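Local coordinates for hypothetical protein Atu1540 (Agrobacterium tumefaciens str. C58, PDB 2HWJ), which is of unknown function but belongs to the putative ParB-like nuclease family of the ParB/Srx clan, at residues R18-A23 against D67-V72; A162-R167 against R195-W200. All coordinates share one frame; numbering follows the deposited sequence.

Contact 1. Residues R18-A23 against D67-V72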
loop_
_atom_site.group_PDB
_atom_site.type_symbol
_atom_site.label_atom_id
_atom_site.label_comp_id
_atom_site.label_asym_id
_atom_site.label_seq_id
_atom_site.Cartn_x
_atom_site.Cartn_y
_atom_site.Cartn_z
ATOM N N ARG A 18 23.630 3.253 -11.244
ATOM C CA ARG A 18 22.897 3.091 -12.429
ATOM C C ARG A 18 21.494 3.665 -12.234
ATOM O O ARG A 18 20.765 3.194 -11.422
ATOM C CB ARG A 18 22.906 1.615 -12.779
ATOM C CG ARG A 18 24.248 1.213 -13.281
ATOM C CD ARG A 18 24.258 1.009 -14.761
ATOM N NE ARG A 18 25.150 -0.121 -15.033
ATOM C CZ ARG A 18 26.325 -0.060 -15.674
ATOM N NH1 ARG A 18 26.752 1.071 -16.250
ATOM N NH2 ARG A 18 27.062 -1.170 -15.798
ATOM N N PRO A 19 21.123 4.686 -12.997
ATOM C CA PRO A 19 19.813 5.321 -12.971
ATOM C C PRO A 19 18.649 4.334 -13.140
ATOM O O PRO A 19 18.882 3.253 -13.672
ATOM C CB PRO A 19 19.825 6.217 -14.226
ATOM C CG PRO A 19 21.210 6.478 -14.495
ATOM C CD PRO A 19 22.041 5.322 -13.953
ATOM N N THR A 20 17.399 4.716 -12.779
ATOM C CA THR A 20 16.325 3.855 -13.160
ATOM C C THR A 20 15.222 4.615 -13.830
ATOM O O THR A 20 14.078 4.155 -13.932
ATOM C CB THR A 20 15.835 2.916 -11.933
ATOM O OG1 THR A 20 15.319 3.704 -10.875
ATOM C CG2 THR A 20 16.958 1.975 -11.374
ATOM N N GLN A 21 15.543 5.791 -14.337
ATOM C CA GLN A 21 14.598 6.651 -15.116
ATOM C C GLN A 21 15.388 7.472 -16.119
ATOM O O GLN A 21 16.610 7.662 -15.997
ATOM C CB GLN A 21 13.756 7.548 -14.191
ATOM C CG GLN A 21 14.512 8.638 -13.443
ATOM C CD GLN A 21 13.686 9.253 -12.357
ATOM O OE1 GLN A 21 13.243 8.538 -11.499
ATOM N NE2 GLN A 21 13.512 10.593 -12.346
ATOM N N ILE A 22 14.705 7.972 -17.128
ATOM C CA ILE A 22 15.329 8.617 -18.257
ATOM C C ILE A 22 15.440 10.098 -18.022
ATOM O O ILE A 22 16.389 10.714 -18.484
ATOM C CB ILE A 22 14.528 8.288 -19.497
ATOM C CG1 ILE A 22 14.692 6.805 -19.765
ATOM C CG2 ILE A 22 15.084 8.988 -20.689
ATOM C CD1 ILE A 22 13.808 6.278 -20.715
ATOM N N ALA A 23 14.516 10.676 -17.238
ATOM C CA ALA A 23 14.422 12.152 -17.165
ATOM C C ALA A 23 14.252 12.692 -15.775
ATOM O O ALA A 23 13.860 11.958 -14.903
ATOM C CB ALA A 23 13.371 12.716 -18.125
ATOM N N ASP A 67 15.573 6.173 -5.859
ATOM C CA ASP A 67 14.838 7.383 -5.679
ATOM C C ASP A 67 15.810 8.510 -5.730
ATOM O O ASP A 67 17.031 8.258 -5.705
ATOM C CB ASP A 67 14.200 7.358 -4.283
ATOM C CG ASP A 67 12.918 8.113 -4.256
ATOM O OD1 ASP A 67 12.538 8.630 -5.349
ATOM O OD2 ASP A 67 12.302 8.191 -3.166
ATOM N N HIS A 68 15.324 9.741 -5.697
ATOM C CA HIS A 68 16.258 10.842 -5.521
ATOM C C HIS A 68 17.193 11.061 -6.682
ATOM O O HIS A 68 18.327 11.464 -6.490
ATOM C CB HIS A 68 17.058 10.729 -4.230
ATOM C CG HIS A 68 16.193 10.474 -3.046
ATOM N ND1 HIS A 68 15.417 11.458 -2.467
ATOM C CD2 HIS A 68 15.930 9.334 -2.359
ATOM C CE1 HIS A 68 14.724 10.939 -1.472
ATOM N NE2 HIS A 68 15.011 9.656 -1.395
ATOM N N HIS A 69 16.755 10.795 -7.888
ATOM C CA HIS A 69 17.590 11.254 -9.056
ATOM C C HIS A 69 17.934 12.774 -9.090
ATOM O O HIS A 69 19.024 13.154 -9.486
ATOM C CB HIS A 69 16.996 10.772 -10.360
ATOM C CG HIS A 69 16.967 9.274 -10.468
ATOM N ND1 HIS A 69 17.659 8.573 -11.435
ATOM C CD2 HIS A 69 16.340 8.339 -9.713
ATOM C CE1 HIS A 69 17.450 7.274 -11.279
ATOM N NE2 HIS A 69 16.661 7.108 -10.236
ATOM N N HIS A 70 17.014 13.630 -8.671
ATOM C CA HIS A 70 17.242 15.036 -8.823
ATOM C C HIS A 70 18.441 15.331 -7.960
ATOM O O HIS A 70 19.421 15.898 -8.379
ATOM C CB HIS A 70 15.982 15.786 -8.384
ATOM C CG HIS A 70 14.824 15.602 -9.324
ATOM N ND1 HIS A 70 14.628 16.400 -10.438
ATOM C CD2 HIS A 70 13.858 14.656 -9.378
ATOM C CE1 HIS A 70 13.573 15.980 -11.113
ATOM N NE2 HIS A 70 13.094 14.917 -10.500
ATOM N N LEU A 71 18.424 14.786 -6.767
ATOM C CA LEU A 71 19.406 15.106 -5.764
ATOM C C LEU A 71 20.685 14.534 -6.215
ATOM O O LEU A 71 21.719 15.222 -6.164
ATOM C CB LEU A 71 19.013 14.492 -4.446
ATOM C CG LEU A 71 20.160 14.731 -3.482
ATOM C CD1 LEU A 71 20.335 16.223 -3.264
ATOM C CD2 LEU A 71 20.030 13.981 -2.169
ATOM N N VAL A 72 20.656 13.306 -6.708
ATOM C CA VAL A 72 21.933 12.751 -7.150
ATOM C C VAL A 72 22.574 13.480 -8.356
ATOM O O VAL A 72 23.813 13.734 -8.355
ATOM C CB VAL A 72 21.914 11.211 -7.322
ATOM C CG1 VAL A 72 23.211 10.727 -7.852
ATOM C CG2 VAL A 72 21.642 10.505 -5.970
HETATM O O HOH W 1 11.649 12.021 -10.073
#

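Contact 2. Residues A162-R167 against R195-W200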
loop_
_atom_site.group_PDB
_atom_site.type_symbol
_atom_site.label_atom_id
_atom_site.label_comp_id
_atom_site.label_asym_id
_atom_site.label_seq_id
_atom_site.Cartn_x
_atom_site.Cartn_y
_atom_site.Cartn_z
ATOM N N ALA A 162 2.954 15.756 -14.244
ATOM C CA ALA A 162 3.662 16.264 -15.394
ATOM C C ALA A 162 3.000 15.816 -16.709
ATOM O O ALA A 162 2.868 16.591 -17.618
ATOM C CB ALA A 162 5.127 15.863 -15.350
ATOM N N ASP A 163 2.556 14.575 -16.806
ATOM C CA ASP A 163 1.890 14.203 -18.009
ATOM C C ASP A 163 0.552 15.006 -18.195
ATOM O O ASP A 163 0.244 15.512 -19.265
ATOM C CB ASP A 163 1.754 12.680 -18.084
ATOM C CG ASP A 163 0.646 12.244 -19.078
ATOM O OD1 ASP A 163 0.692 12.698 -20.272
ATOM O OD2 ASP A 163 -0.292 11.473 -18.701
ATOM N N PHE A 164 -0.220 15.186 -17.139
ATOM C CA PHE A 164 -1.430 15.994 -17.222
ATOM C C PHE A 164 -1.076 17.395 -17.769
ATOM O O PHE A 164 -1.624 17.821 -18.770
ATOM C CB PHE A 164 -2.035 16.037 -15.824
ATOM C CG PHE A 164 -3.228 16.954 -15.665
ATOM C CD1 PHE A 164 -4.474 16.578 -16.103
ATOM C CD2 PHE A 164 -3.113 18.159 -14.980
ATOM C CE1 PHE A 164 -5.563 17.386 -15.910
ATOM C CE2 PHE A 164 -4.228 18.972 -14.800
ATOM C CZ PHE A 164 -5.427 18.578 -15.272
ATOM N N LEU A 165 -0.099 18.076 -17.167
ATOM C CA LEU A 165 0.171 19.411 -17.560
ATOM C C LEU A 165 0.683 19.407 -18.994
ATOM O O LEU A 165 0.490 20.435 -19.726
ATOM C CB LEU A 165 1.151 20.092 -16.641
ATOM C CG LEU A 165 0.763 20.074 -15.159
ATOM C CD1 LEU A 165 1.987 20.143 -14.315
ATOM C CD2 LEU A 165 -0.281 21.151 -14.753
ATOM N N ARG A 166 1.293 18.302 -19.456
ATOM C CA ARG A 166 2.099 18.506 -20.647
ATOM C C ARG A 166 1.181 18.483 -21.766
ATOM O O ARG A 166 1.527 19.020 -22.845
ATOM C CB ARG A 166 3.246 17.544 -20.856
ATOM C CG ARG A 166 3.176 16.602 -22.038
ATOM C CD ARG A 166 3.922 15.260 -21.649
ATOM N NE ARG A 166 5.335 15.589 -21.441
ATOM C CZ ARG A 166 6.032 15.383 -20.339
ATOM N NH1 ARG A 166 5.523 14.763 -19.326
ATOM N NH2 ARG A 166 7.280 15.789 -20.299
ATOM N N ARG A 167 -0.012 17.935 -21.511
ATOM C CA ARG A 167 -1.010 17.876 -22.583
ATOM C C ARG A 167 -1.879 19.135 -22.639
ATOM O O ARG A 167 -2.740 19.246 -23.451
ATOM C CB ARG A 167 -1.860 16.627 -22.440
ATOM C CG ARG A 167 -1.096 15.447 -21.918
ATOM C CD ARG A 167 -1.985 14.253 -21.643
ATOM N NE ARG A 167 -2.056 13.462 -22.844
ATOM C CZ ARG A 167 -1.625 12.211 -22.973
ATOM N NH1 ARG A 167 -1.080 11.570 -21.957
ATOM N NH2 ARG A 167 -1.752 11.600 -24.150
ATOM N N ARG A 195 -9.314 15.903 -11.310
ATOM C CA ARG A 195 -9.821 15.092 -10.185
ATOM C C ARG A 195 -9.302 13.663 -10.079
ATOM O O ARG A 195 -9.291 13.116 -9.014
ATOM C CB ARG A 195 -11.352 15.112 -10.082
ATOM C CG ARG A 195 -12.080 14.226 -11.120
ATOM C CD ARG A 195 -13.604 14.539 -11.267
ATOM N NE ARG A 195 -14.031 14.311 -12.664
ATOM C CZ ARG A 195 -14.429 15.250 -13.539
ATOM N NH1 ARG A 195 -14.521 16.530 -13.206
ATOM N NH2 ARG A 195 -14.772 14.909 -14.767
ATOM N N HIS A 196 -8.861 13.087 -11.179
ATOM C CA HIS A 196 -8.473 11.679 -11.296
ATOM C C HIS A 196 -7.037 11.490 -10.929
ATOM O O HIS A 196 -6.568 10.379 -10.975
ATOM C CB HIS A 196 -8.554 11.252 -12.735
ATOM C CG HIS A 196 -7.791 12.166 -13.620
ATOM N ND1 HIS A 196 -6.581 11.820 -14.182
ATOM C CD2 HIS A 196 -7.979 13.479 -13.913
ATOM C CE1 HIS A 196 -6.094 12.856 -14.847
ATOM N NE2 HIS A 196 -6.913 13.878 -14.686
ATOM N N LEU A 197 -6.319 12.564 -10.610
ATOM C CA LEU A 197 -4.897 12.490 -10.291
ATOM C C LEU A 197 -4.636 12.252 -8.833
ATOM O O LEU A 197 -5.418 12.682 -7.996
ATOM C CB LEU A 197 -4.208 13.767 -10.670
ATOM C CG LEU A 197 -4.092 13.975 -12.193
ATOM C CD1 LEU A 197 -3.766 15.440 -12.495
ATOM C CD2 LEU A 197 -3.064 13.039 -12.859
ATOM N N PRO A 198 -3.506 11.608 -8.484
ATOM C CA PRO A 198 -3.281 11.321 -7.064
ATOM C C PRO A 198 -2.929 12.595 -6.333
ATOM O O PRO A 198 -2.117 13.376 -6.806
ATOM C CB PRO A 198 -2.039 10.444 -7.104
ATOM C CG PRO A 198 -1.285 10.903 -8.362
ATOM C CD PRO A 198 -2.360 11.204 -9.337
ATOM N N GLY A 199 -3.490 12.820 -5.173
ATOM C CA GLY A 199 -3.132 14.016 -4.414
ATOM C C GLY A 199 -4.052 15.142 -4.781
ATOM O O GLY A 199 -3.837 16.259 -4.315
ATOM N N TRP A 200 -5.067 14.879 -5.623
ATOM C CA TRP A 200 -5.944 15.945 -6.022
ATOM C C TRP A 200 -6.778 16.464 -4.863
ATOM O O TRP A 200 -7.300 15.733 -4.019
ATOM C CB TRP A 200 -6.851 15.574 -7.169
ATOM C CG TRP A 200 -7.842 16.686 -7.578
ATOM C CD1 TRP A 200 -7.645 17.668 -8.533
ATOM C CD2 TRP A 200 -9.181 16.880 -7.089
ATOM N NE1 TRP A 200 -8.780 18.448 -8.659
ATOM C CE2 TRP A 200 -9.736 17.985 -7.787
ATOM C CE3 TRP A 200 -9.968 16.233 -6.145
ATOM C CZ2 TRP A 200 -11.050 18.456 -7.542
ATOM C CZ3 TRP A 200 -11.310 16.740 -5.880
ATOM C CH2 TRP A 200 -11.809 17.824 -6.587
#

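Contact 1. Residues R18-A23 against D67-V72
Q21 lies flat over one face of the H69 imidazole, and these two residues contribute most of the surface the segments bury (51 and 96 of 202 Å²). The amide and ring planes are 10° apart. Q21 CG sits 3.8 Å from the H69 ring centroid, 12° off the ring normal, which qualifies as a CH-pi contact. The two side chains run past each other in opposite directions, carrying Q21 OE1 to 3.6 Å from H69 CD2. With CG placed between the backbone N and the carbonyl carbon (chi1 67°), the glutamine then extends along the imidazole. Its amide nitrogen is held by its own segment: Q21 NE2 donates to A23 O over 2.9 Å, with A23 O lying somewhat out of the amide plane, and also reaches a water shared with H70 NE2, each leg 3.3 Å long.

The rim of the H69 ring faces the backbone instead, with P19 CA 3.5 Å from H69 CE1. T20 crosses H69 at about a right angle, but its hydroxyl bonds to L65 O and L108 O, while H69 NE2 makes a weak hydrogen bond to L65 O.

H68 is the N-cap residue of helix 69-77, which places H69 in its first turn. The buried contact therefore packs the start of this helix against the loop joining strands 9-13 and 23-24, close to strand 63-65.

Contact 2. Residues A162-R167 against R195-W200
F164 and L197 form the apolar part of this contact. L197 CD1 stands over one face of the phenyl ring, 3.8 Å from its centroid and 22° off the normal, as a CH-pi contact requires. The methyl is displaced toward the rim at the root of the ring, as its 3.6 Å approach to F164 CG and 3.8 Å approach to F164 CB demonstrate. F164 reaches out from its helix with CG anti to the backbone N (chi1 174°), which directs the ring at the opposing loop.

The aromatic part is an oblique pairing of F164 with H196. Their planes are at 60° and their centroids 5.8 Å apart, so the geometry fits neither a parallel stack nor a T-shape. H196 NE2 comes within 3.9 Å of F164 CD1, and the phenyl carbon lies near the imidazole plane, at its edge. L197 CG also covers one face of the H196 ring, so the two adjacent loop residues pack on each other as well as on the phenylalanine.

No hydrogen bond links the segments. At the end of the helix, R167 NH1 and D163 OD1 form a salt bridge of 2.7 Å, weak as a hydrogen bond. In the loop, L197 to W200 form a type II beta turn, with positive phi at G199. A neighbouring subunit borders the contact: its H93 meets the H196 ring, and its S101 hydrogen-bonds to D163.

The C-terminal loop after helix 178-189 thus packs on helix 157-166, and P198 O accepts a hydrogen bond from W161 NE1 of that helix. L188 of helix 178-189 also touches F164, while A162 and L165 pack on helix 135-146.

How the contacts relate
From the N terminus, the chain leaves strand 9-13 through residues 18-23, then passes through helix 26-37 and strands 52-57 and 63-65 before 67-72 closes contact 1. It continues through strand 82-90 and helices 96-105 and 135-146 to 162-167, where contact 2 opens; helices 171-176 and 178-189 follow, and 195-200 closes it. The two closures are in series, neither nesting nor crossing. Contact 1, centred about 5 Å from the chain's centre, joins a loop beside the mixed sheet to helix 69-77. Contact 2, centred about 16 Å from it, ties the loop after helix 178-189 to helix 157-166. Their centres are about 21 Å apart, and they do not touch.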